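Local coordinates for protein nisin leader peptide-processing serine protease NisP (Lactococcus lactis subsp. lactis, PDB 4MZD) that removes the leader peptide from the nisin precursor as a subtilisin-like serine protease and also cleaves its own C-terminal part, at residues S298-I303 with G313-F318; G289-Y294 with A307-A312; L246-L251 with Y350-A355. All blocks are in the same frame, centred on the assembly; numbering follows the deposited sequence.

How the contacts relate
Residues 246-251 come first, leaving strand 241-245, and must wait until 350-355, just ahead of helix 356-370, for their partner; contact 3 therefore closes the longest loop, and contacts 1 and 2 both lie within it. Strand 286-291 next supplies 289-294, followed by the loop 298-303, then strand 308-311, with Ala312 just past its end, then 313-318, leading into helix 316-328. The segments of contacts 1 and 2 alternate in this order, so those two cross. Together the three contacts tie the edge of the central sheet to the start of helix 316-328 and to the loop carrying Ser353. Ser301 and Gly290 join contacts 1 and 2, while Ala312 and Gly351 join contacts 2 and 3.

Contact 1. Residues S298-I303 with G313-F318; sequences SDFSNI and GTTANF
Asp299 grips the backbone and hydroxyl of Thr315 with both carboxylate oxygens. OD1 of Asp299 takes the N-H of Thr315 at 2.8 Å, nearly straight at 164°, and OD2 of Asp299 takes the Thr315 OG1 hydroxyl at 2.7 Å. Both donors come in on the syn side, somewhat out of the carboxylate plane, and the Thr315 side chain crosses that of Asp299 at about a right angle. The acid reaches them because CG of Asp299 sits between its backbone N and carbonyl carbon (chi1 65°). A third bond, Ser298 OG to Gly313 O at 2.7 Å, lies in the carbonyl plane and ties the segments together at Gly313, two residues before Thr315. Water 1 bridges as well, accepting from Asp299 N and pairing with Thr314 OG1 at 2.7 Å.

These groups join a type I turn, Ser298 to Ser301, in the subtilisin-like domain to the start of helix 316-328. Thr315 holds the N-cap position, yet its hydroxyl turns to Asp299 and makes no capping bond. One residue back, Thr314 OG1 accepts from Ala316 N at 3.0 Å, an ST turn. With an N-H and a hydroxyl donating to it beside a helix start, the Asp299 carboxylate would probably be stabilised as the charged form.

Within the turn, Ser298 CB lies over one face of the Phe300 ring, toward its rim, while Thr315 OG1 meets the ring edge in plane, 3.6 Å from Phe300 CD2. Gly313 O approaches Phe300 CE2 obliquely at 3.5 Å. Beyond the two segments, the Phe300 ring meets Tyr350 with the planes at about 45°, and Asp299 touches Lys319 on the helix.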
loop_
_atom_site.group_PDB
_atom_site.type_symbol
_atom_site.label_atom_id
_atom_site.label_comp_id
_atom_site.label_asym_id
_atom_site.label_seq_id
_atom_site.Cartn_x
_atom_site.Cartn_y
_atom_site.Cartn_z
ATOM N N SER A 298 1.335 -6.089 -13.631
ATOM C CA SER A 298 0.329 -5.167 -14.144
ATOM C C SER A 298 0.950 -4.165 -15.098
ATOM O O SER A 298 2.059 -3.681 -14.862
ATOM C CB SER A 298 -0.309 -4.396 -12.989
ATOM O OG SER A 298 -0.856 -5.271 -12.017
ATOM N N ASP A 299 0.226 -3.819 -16.157
ATOM C CA ASP A 299 0.738 -2.847 -17.111
ATOM C C ASP A 299 1.238 -1.571 -16.442
ATOM O O ASP A 299 2.261 -1.015 -16.846
ATOM C CB ASP A 299 -0.296 -2.512 -18.199
ATOM C CG ASP A 299 -1.532 -1.807 -17.658
ATOM O OD1 ASP A 299 -2.066 -2.246 -16.618
ATOM O OD2 ASP A 299 -1.983 -0.827 -18.297
ATOM N N PHE A 300 0.519 -1.105 -15.423
ATOM C CA PHE A 300 0.881 0.141 -14.748
ATOM C C PHE A 300 1.977 -0.009 -13.687
ATOM O O PHE A 300 2.513 0.994 -13.223
ATOM C CB PHE A 300 -0.344 0.779 -14.082
ATOM C CG PHE A 300 -1.092 -0.158 -13.174
ATOM C CD1 PHE A 300 -0.590 -0.499 -11.924
ATOM C CD2 PHE A 300 -2.302 -0.713 -13.576
ATOM C CE1 PHE A 300 -1.268 -1.376 -11.099
ATOM C CE2 PHE A 300 -2.986 -1.591 -12.751
ATOM C CZ PHE A 300 -2.467 -1.929 -11.522
ATOM N N SER A 301 2.281 -1.228 -13.252
ATOM C CA SER A 301 3.133 -1.379 -12.074
ATOM C C SER A 301 4.598 -1.077 -12.347
ATOM O O SER A 301 5.159 -1.502 -13.362
ATOM C CB SER A 301 3.024 -2.786 -11.497
ATOM O OG SER A 301 3.791 -2.895 -10.304
ATOM N N ASN A 302 5.227 -0.359 -11.426
ATOM C CA ASN A 302 6.672 -0.317 -11.422
ATOM C C ASN A 302 7.206 -1.723 -11.168
ATOM O O ASN A 302 6.498 -2.605 -10.660
ATOM C CB ASN A 302 7.179 0.630 -10.341
ATOM C CG ASN A 302 6.973 2.095 -10.683
ATOM O OD1 ASN A 302 6.393 2.450 -11.712
ATOM N ND2 ASN A 302 7.467 2.962 -9.813
ATOM N N ILE A 303 8.466 -1.921 -11.523
ATOM C CA ILE A 303 9.105 -3.218 -11.410
ATOM C C ILE A 303 10.332 -3.090 -10.522
ATOM O O ILE A 303 11.174 -2.217 -10.741
ATOM C CB ILE A 303 9.534 -3.759 -12.799
ATOM C CG1 ILE A 303 8.355 -3.760 -13.782
ATOM C CG2 ILE A 303 10.164 -5.143 -12.674
ATOM C CD1 ILE A 303 8.269 -2.512 -14.642
ATOM N N GLY A 313 -4.592 -5.631 -10.496
ATOM C CA GLY A 313 -5.414 -5.405 -11.672
ATOM C C GLY A 313 -4.625 -4.944 -12.887
ATOM O O GLY A 313 -3.398 -5.092 -12.961
ATOM N N THR A 314 -5.349 -4.396 -13.858
ATOM C CA THR A 314 -4.745 -3.954 -15.104
ATOM C C THR A 314 -5.549 -2.827 -15.722
ATOM O O THR A 314 -6.783 -2.783 -15.608
ATOM C CB THR A 314 -4.642 -5.112 -16.117
ATOM O OG1 THR A 314 -4.048 -4.629 -17.323
ATOM C CG2 THR A 314 -6.004 -5.682 -16.460
ATOM N N THR A 315 -4.843 -1.919 -16.387
ATOM C CA THR A 315 -5.488 -0.896 -17.205
ATOM C C THR A 315 -5.275 -1.131 -18.703
ATOM O O THR A 315 -5.608 -0.281 -19.524
ATOM C CB THR A 315 -5.059 0.547 -16.818
ATOM O OG1 THR A 315 -3.633 0.631 -16.697
ATOM C CG2 THR A 315 -5.678 0.951 -15.494
ATOM N N ALA A 316 -4.751 -2.295 -19.064
ATOM C CA ALA A 316 -4.422 -2.543 -20.468
ATOM C C ALA A 316 -5.651 -2.503 -21.370
ATOM O O ALA A 316 -5.608 -1.932 -22.462
ATOM C CB ALA A 316 -3.695 -3.859 -20.613
ATOM N N ASN A 317 -6.745 -3.112 -20.926
ATOM C CA ASN A 317 -7.958 -3.116 -21.734
ATOM C C ASN A 317 -8.695 -1.791 -21.675
ATOM O O ASN A 317 -9.241 -1.337 -22.673
ATOM C CB ASN A 317 -8.858 -4.285 -21.359
ATOM C CG ASN A 317 -8.174 -5.605 -21.582
ATOM O OD1 ASN A 317 -7.620 -5.841 -22.655
ATOM N ND2 ASN A 317 -8.166 -6.457 -20.566
ATOM N N PHE A 318 -8.697 -1.156 -20.507
ATOM C CA PHE A 318 -9.233 0.191 -20.427
ATOM C C PHE A 318 -8.578 1.088 -21.481
ATOM O O PHE A 318 -9.255 1.846 -22.183
ATOM C CB PHE A 318 -9.023 0.786 -19.036
ATOM C CG PHE A 318 -9.696 2.114 -18.856
ATOM C CD1 PHE A 318 -10.968 2.191 -18.318
ATOM C CD2 PHE A 318 -9.071 3.288 -19.251
ATOM C CE1 PHE A 318 -11.597 3.411 -18.163
ATOM C CE2 PHE A 318 -9.696 4.510 -19.100
ATOM C CZ PHE A 318 -10.961 4.570 -18.554
HETATM O O HOH W 1 -1.659 -5.863 -17.110
#

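Contact 2. Residues G289-Y294 with A307-A312; sequences GGIDGY and AIYAPA
Strands 286-291 and 308-311 are parallel neighbours in the central sheet of the subtilisin-like fold, and here Gly289 and Ile291 carry the ladder. Gly289 straddles Tyr309: its N donates to Ile308 O at 2.9 Å and its O accepts from Ala310 N at 3.0 Å. Ile291 repeats this around Pro311, giving its N-H to Ala310 O at 3.0 Å and accepting from Ala312 N on its own O at 2.8 Å. The last is the straightest of the four bonds, 174°, whereas Ile291 N meets Ala310 O from well above the carbonyl plane. The axes of strand segments 289-291 and 308-311 diverge by 46°, and CA-H...O contacts run beside the ladder, one of them Tyr309 CA to Gly289 O at 3.2 Å.

With no side chain on Gly289, the Tyr309 ring can lie against the strand itself, CD1 of Tyr309 coming within 3.4 Å of Gly289 C, and Gly290 N meets the ring near its edge. Tyr309 OH finds its polar partner elsewhere, at Gly304 N. In Ile291, chi1 of 52° puts CG1 between the backbone N and carbonyl carbon, against the Ala310 carbonyl and near Pro311 CD, with CG2 anti to the carbonyl carbon, against Tyr309 CB; Tyr77 of helix 73-79 packs on both Ile291 and Pro311. Past the strand end, the methyl CB of Ala312 rests on bare backbone, 3.6 Å from Gly290 CA.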
loop_
_atom_site.group_PDB
_atom_site.type_symbol
_atom_site.label_atom_id
_atom_site.label_comp_id
_atom_site.label_asym_id
_atom_site.label_seq_id
_atom_site.Cartn_x
_atom_site.Cartn_y
_atom_site.Cartn_z
ATOM N N GLY A 289 4.691 -4.745 -5.574
ATOM C CA GLY A 289 4.196 -4.375 -6.885
ATOM C C GLY A 289 2.950 -5.161 -7.237
ATOM O O GLY A 289 2.450 -5.971 -6.440
ATOM N N GLY A 290 2.451 -4.929 -8.446
ATOM C CA GLY A 290 1.162 -5.455 -8.844
ATOM C C GLY A 290 1.212 -6.468 -9.961
ATOM O O GLY A 290 2.006 -6.339 -10.897
ATOM N N ILE A 291 0.361 -7.488 -9.848
ATOM C CA ILE A 291 0.084 -8.393 -10.955
ATOM C C ILE A 291 -1.386 -8.322 -11.352
ATOM O O ILE A 291 -2.251 -7.892 -10.573
ATOM C CB ILE A 291 0.482 -9.867 -10.649
ATOM C CG1 ILE A 291 -0.131 -10.342 -9.329
ATOM C CG2 ILE A 291 1.996 -10.037 -10.663
ATOM C CD1 ILE A 291 -0.069 -11.837 -9.130
ATOM N N ASP A 292 -1.663 -8.742 -12.579
ATOM C CA ASP A 292 -3.029 -8.888 -13.036
ATOM C C ASP A 292 -3.506 -10.325 -12.833
ATOM O O ASP A 292 -2.799 -11.151 -12.249
ATOM C CB ASP A 292 -3.204 -8.399 -14.482
ATOM C CG ASP A 292 -2.406 -9.200 -15.491
ATOM O OD1 ASP A 292 -2.044 -10.369 -15.215
ATOM O OD2 ASP A 292 -2.162 -8.654 -16.591
ATOM N N GLY A 293 -4.721 -10.609 -13.284
ATOM C CA GLY A 293 -5.325 -11.907 -13.067
ATOM C C GLY A 293 -4.634 -13.048 -13.787
ATOM O O GLY A 293 -4.911 -14.210 -13.495
ATOM N N TYR A 294 -3.749 -12.722 -14.724
ATOM C CA TYR A 294 -2.963 -13.721 -15.444
ATOM C C TYR A 294 -1.651 -14.043 -14.731
ATOM O O TYR A 294 -0.915 -14.937 -15.152
ATOM C CB TYR A 294 -2.646 -13.225 -16.854
ATOM C CG TYR A 294 -3.843 -13.132 -17.764
ATOM C CD1 TYR A 294 -4.243 -14.220 -18.525
ATOM C CD2 TYR A 294 -4.569 -11.955 -17.873
ATOM C CE1 TYR A 294 -5.338 -14.141 -19.361
ATOM C CE2 TYR A 294 -5.663 -11.865 -18.709
ATOM C CZ TYR A 294 -6.044 -12.959 -19.449
ATOM O OH TYR A 294 -7.134 -12.867 -20.282
ATOM N N ALA A 307 11.184 -6.908 -5.024
ATOM C CA ALA A 307 9.806 -6.762 -4.581
ATOM C C ALA A 307 9.061 -8.091 -4.516
ATOM O O ALA A 307 9.502 -9.108 -5.056
ATOM C CB ALA A 307 9.076 -5.796 -5.485
ATOM N N ILE A 308 7.927 -8.063 -3.835
ATOM C CA ILE A 308 6.928 -9.113 -3.939
ATOM C C ILE A 308 5.740 -8.516 -4.681
ATOM O O ILE A 308 5.514 -7.303 -4.617
ATOM C CB ILE A 308 6.517 -9.647 -2.555
ATOM C CG1 ILE A 308 5.574 -10.846 -2.691
ATOM C CG2 ILE A 308 5.891 -8.548 -1.707
ATOM C CD1 ILE A 308 5.289 -11.537 -1.373
ATOM N N TYR A 309 4.994 -9.354 -5.392
ATOM C CA TYR A 309 3.870 -8.882 -6.192
ATOM C C TYR A 309 2.572 -9.527 -5.735
ATOM O O TYR A 309 2.558 -10.679 -5.299
ATOM C CB TYR A 309 4.118 -9.166 -7.679
ATOM C CG TYR A 309 5.312 -8.409 -8.216
ATOM C CD1 TYR A 309 5.155 -7.197 -8.877
ATOM C CD2 TYR A 309 6.602 -8.893 -8.030
ATOM C CE1 TYR A 309 6.246 -6.496 -9.348
ATOM C CE2 TYR A 309 7.698 -8.195 -8.492
ATOM C CZ TYR A 309 7.514 -6.995 -9.144
ATOM O OH TYR A 309 8.596 -6.287 -9.614
ATOM N N ALA A 310 1.482 -8.777 -5.820
ATOM C CA ALA A 310 0.171 -9.320 -5.493
ATOM C C ALA A 310 -0.868 -8.659 -6.397
ATOM O O ALA A 310 -0.582 -7.657 -7.053
ATOM C CB ALA A 310 -0.147 -9.103 -4.019
ATOM N N PRO A 311 -2.081 -9.226 -6.461
ATOM C CA PRO A 311 -3.043 -8.701 -7.440
ATOM C C PRO A 311 -3.420 -7.231 -7.248
ATOM O O PRO A 311 -3.899 -6.834 -6.181
ATOM C CB PRO A 311 -4.253 -9.624 -7.266
ATOM C CG PRO A 311 -3.635 -10.924 -6.843
ATOM C CD PRO A 311 -2.526 -10.514 -5.900
ATOM N N ALA A 312 -3.223 -6.465 -8.323
ATOM C CA ALA A 312 -3.498 -5.035 -8.397
ATOM C C ALA A 312 -4.411 -4.689 -9.570
ATOM O O ALA A 312 -4.904 -3.571 -9.650
ATOM C CB ALA A 312 -2.202 -4.254 -8.521
#

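Contact 3. Residues L246-L251 with Y350-A355; sequences LGNDSL and YGNSFA
Asn248 and Asn352 both turn CG anti to their own carbonyl carbon (chi1 -61° and -70°), and the two side chains slide past each other in opposite directions, each reaching for the other segment's backbone. Asn248 OD1 accepts from Asn352 N at 2.9 Å, a fairly straight bond with the donor tilted slightly from the carbonyl plane. In return Asn352 ND2 donates to Leu246 O at 3.0 Å; the oxygen lies in the Asn352 amide plane, but the donor stands above the Leu246 carbonyl plane and off its lone pairs. The amide planes are 65° apart, and Asn248 OD1 comes 3.2 Å from Asn352 CG. Asn352 ND2 is also bonded to Ser301 OG, which probably helps to fix its amide. Gly351, at positive phi, passes its CA 3.8 Å from Asn248 OD1.

Gly351 to Ala355 occupies the place of the Gly-Thr-Ser-x-Ala motif of subtilases, with Asn352 where threonine is usual, and contains Ser353, the predicted nucleophile, whose OG is bonded to His147 NE2. Asn248 probably corresponds to the oxyanion-hole asparagine of subtilisins. Its ND2 and Ser353 OG both bond to O of Arg488, the last residue of the chain, consistent with the C-terminal cleavage product resting in the active site. Held at both ends, by Asn352 N and Arg488 O, the Asn248 amide is probably fixed in rotation.

Segment 246-251 runs from strand 241-245 toward helix 256-264, with Leu246 also bonded through its backbone to Val288 of strand 286-291. Segment 350-355 leads from strand 346-349 into helix 356-370, and its Phe354 leans on helix 147-156.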
loop_
_atom_site.group_PDB
_atom_site.type_symbol
_atom_site.label_atom_id
_atom_site.label_comp_id
_atom_site.label_asym_id
_atom_site.label_seq_id
_atom_site.Cartn_x
_atom_site.Cartn_y
_atom_site.Cartn_z
ATOM N N LEU A 246 5.011 -0.047 -4.488
ATOM C CA LEU A 246 5.724 0.500 -5.637
ATOM C C LEU A 246 4.787 1.401 -6.434
ATOM O O LEU A 246 3.577 1.220 -6.417
ATOM C CB LEU A 246 6.228 -0.621 -6.541
ATOM C CG LEU A 246 7.384 -1.468 -6.021
ATOM C CD1 LEU A 246 7.637 -2.629 -6.956
ATOM C CD2 LEU A 246 8.645 -0.635 -5.847
ATOM N N GLY A 247 5.356 2.355 -7.163
ATOM C CA GLY A 247 4.554 3.259 -7.967
ATOM C C GLY A 247 3.818 2.570 -9.101
ATOM O O GLY A 247 4.129 1.433 -9.469
ATOM N N ASN A 248 2.843 3.283 -9.659
ATOM C CA ASN A 248 2.040 2.792 -10.778
ATOM C C ASN A 248 2.417 3.491 -12.085
ATOM O O ASN A 248 1.545 3.862 -12.875
ATOM C CB ASN A 248 0.546 3.033 -10.526
ATOM C CG ASN A 248 0.022 2.321 -9.298
ATOM O OD1 ASN A 248 0.288 1.139 -9.070
ATOM N ND2 ASN A 248 -0.766 3.040 -8.509
ATOM N N ASP A 249 3.716 3.659 -12.322
ATOM C CA ASP A 249 4.196 4.438 -13.464
ATOM C C ASP A 249 4.951 3.608 -14.492
ATOM O O ASP A 249 5.619 4.156 -15.371
ATOM C CB ASP A 249 5.022 5.632 -12.979
ATOM C CG ASP A 249 4.192 6.579 -12.146
ATOM O OD1 ASP A 249 3.211 7.134 -12.687
ATOM O OD2 ASP A 249 4.485 6.750 -10.944
ATOM N N SER A 250 4.832 2.289 -14.391
ATOM C CA SER A 250 5.455 1.381 -15.352
ATOM C C SER A 250 6.970 1.551 -15.437
ATOM O O SER A 250 7.565 1.314 -16.486
ATOM C CB SER A 250 4.835 1.555 -16.747
ATOM O OG SER A 250 3.421 1.447 -16.689
ATOM N N LEU A 251 7.587 1.954 -14.334
ATOM C CA LEU A 251 9.029 2.194 -14.285
ATOM C C LEU A 251 9.783 1.029 -13.672
ATOM O O LEU A 251 9.420 0.546 -12.599
ATOM C CB LEU A 251 9.344 3.445 -13.461
ATOM C CG LEU A 251 8.765 4.766 -13.957
ATOM C CD1 LEU A 251 8.899 5.865 -12.911
ATOM C CD2 LEU A 251 9.435 5.179 -15.261
ATOM N N TYR A 350 -8.072 -0.144 -9.007
ATOM C CA TYR A 350 -6.842 -0.798 -9.451
ATOM C C TYR A 350 -5.661 -0.033 -8.887
ATOM O O TYR A 350 -5.787 1.139 -8.537
ATOM C CB TYR A 350 -6.749 -0.846 -10.985
ATOM C CG TYR A 350 -6.591 0.519 -11.604
ATOM C CD1 TYR A 350 -5.326 1.074 -11.797
ATOM C CD2 TYR A 350 -7.695 1.276 -11.965
ATOM C CE1 TYR A 350 -5.170 2.333 -12.334
ATOM C CE2 TYR A 350 -7.545 2.541 -12.511
ATOM C CZ TYR A 350 -6.278 3.054 -12.691
ATOM O OH TYR A 350 -6.117 4.304 -13.236
ATOM N N GLY A 351 -4.513 -0.694 -8.816
ATOM C CA GLY A 351 -3.285 -0.026 -8.432
ATOM C C GLY A 351 -2.530 -0.781 -7.359
ATOM O O GLY A 351 -3.103 -1.591 -6.613
ATOM N N ASN A 352 -1.234 -0.505 -7.257
ATOM C CA ASN A 352 -0.411 -1.216 -6.290
ATOM C C ASN A 352 -0.817 -0.948 -4.847
ATOM O O ASN A 352 -0.466 -1.714 -3.948
ATOM C CB ASN A 352 1.061 -0.895 -6.509
ATOM C CG ASN A 352 1.590 -1.506 -7.789
ATOM O OD1 ASN A 352 0.929 -2.354 -8.399
ATOM N ND2 ASN A 352 2.781 -1.092 -8.200
ATOM N N SER A 353 -1.557 0.133 -4.622
ATOM C CA SER A 353 -2.133 0.370 -3.301
ATOM C C SER A 353 -3.044 -0.751 -2.817
ATOM O O SER A 353 -3.337 -0.801 -1.628
ATOM C CB SER A 353 -2.927 1.663 -3.276
ATOM O OG SER A 353 -3.965 1.623 -4.223
ATOM N N PHE A 354 -3.505 -1.613 -3.722
ATOM C CA PHE A 354 -4.414 -2.693 -3.368
ATOM C C PHE A 354 -3.739 -4.056 -3.341
ATOM O O PHE A 354 -4.316 -5.022 -2.836
ATOM C CB PHE A 354 -5.646 -2.644 -4.265
ATOM C CG PHE A 354 -6.286 -1.302 -4.255
ATOM C CD1 PHE A 354 -6.861 -0.816 -3.084
ATOM C CD2 PHE A 354 -6.236 -0.477 -5.362
ATOM C CE1 PHE A 354 -7.394 0.449 -3.034
ATOM C CE2 PHE A 354 -6.786 0.798 -5.319
ATOM C CZ PHE A 354 -7.367 1.257 -4.148
ATOM N N ALA A 355 -2.513 -4.122 -3.867
ATOM C CA ALA A 355 -1.642 -5.283 -3.694
ATOM C C ALA A 355 -0.975 -5.234 -2.320
ATOM O O ALA A 355 -0.894 -6.236 -1.610
ATOM C CB ALA A 355 -0.587 -5.308 -4.794
#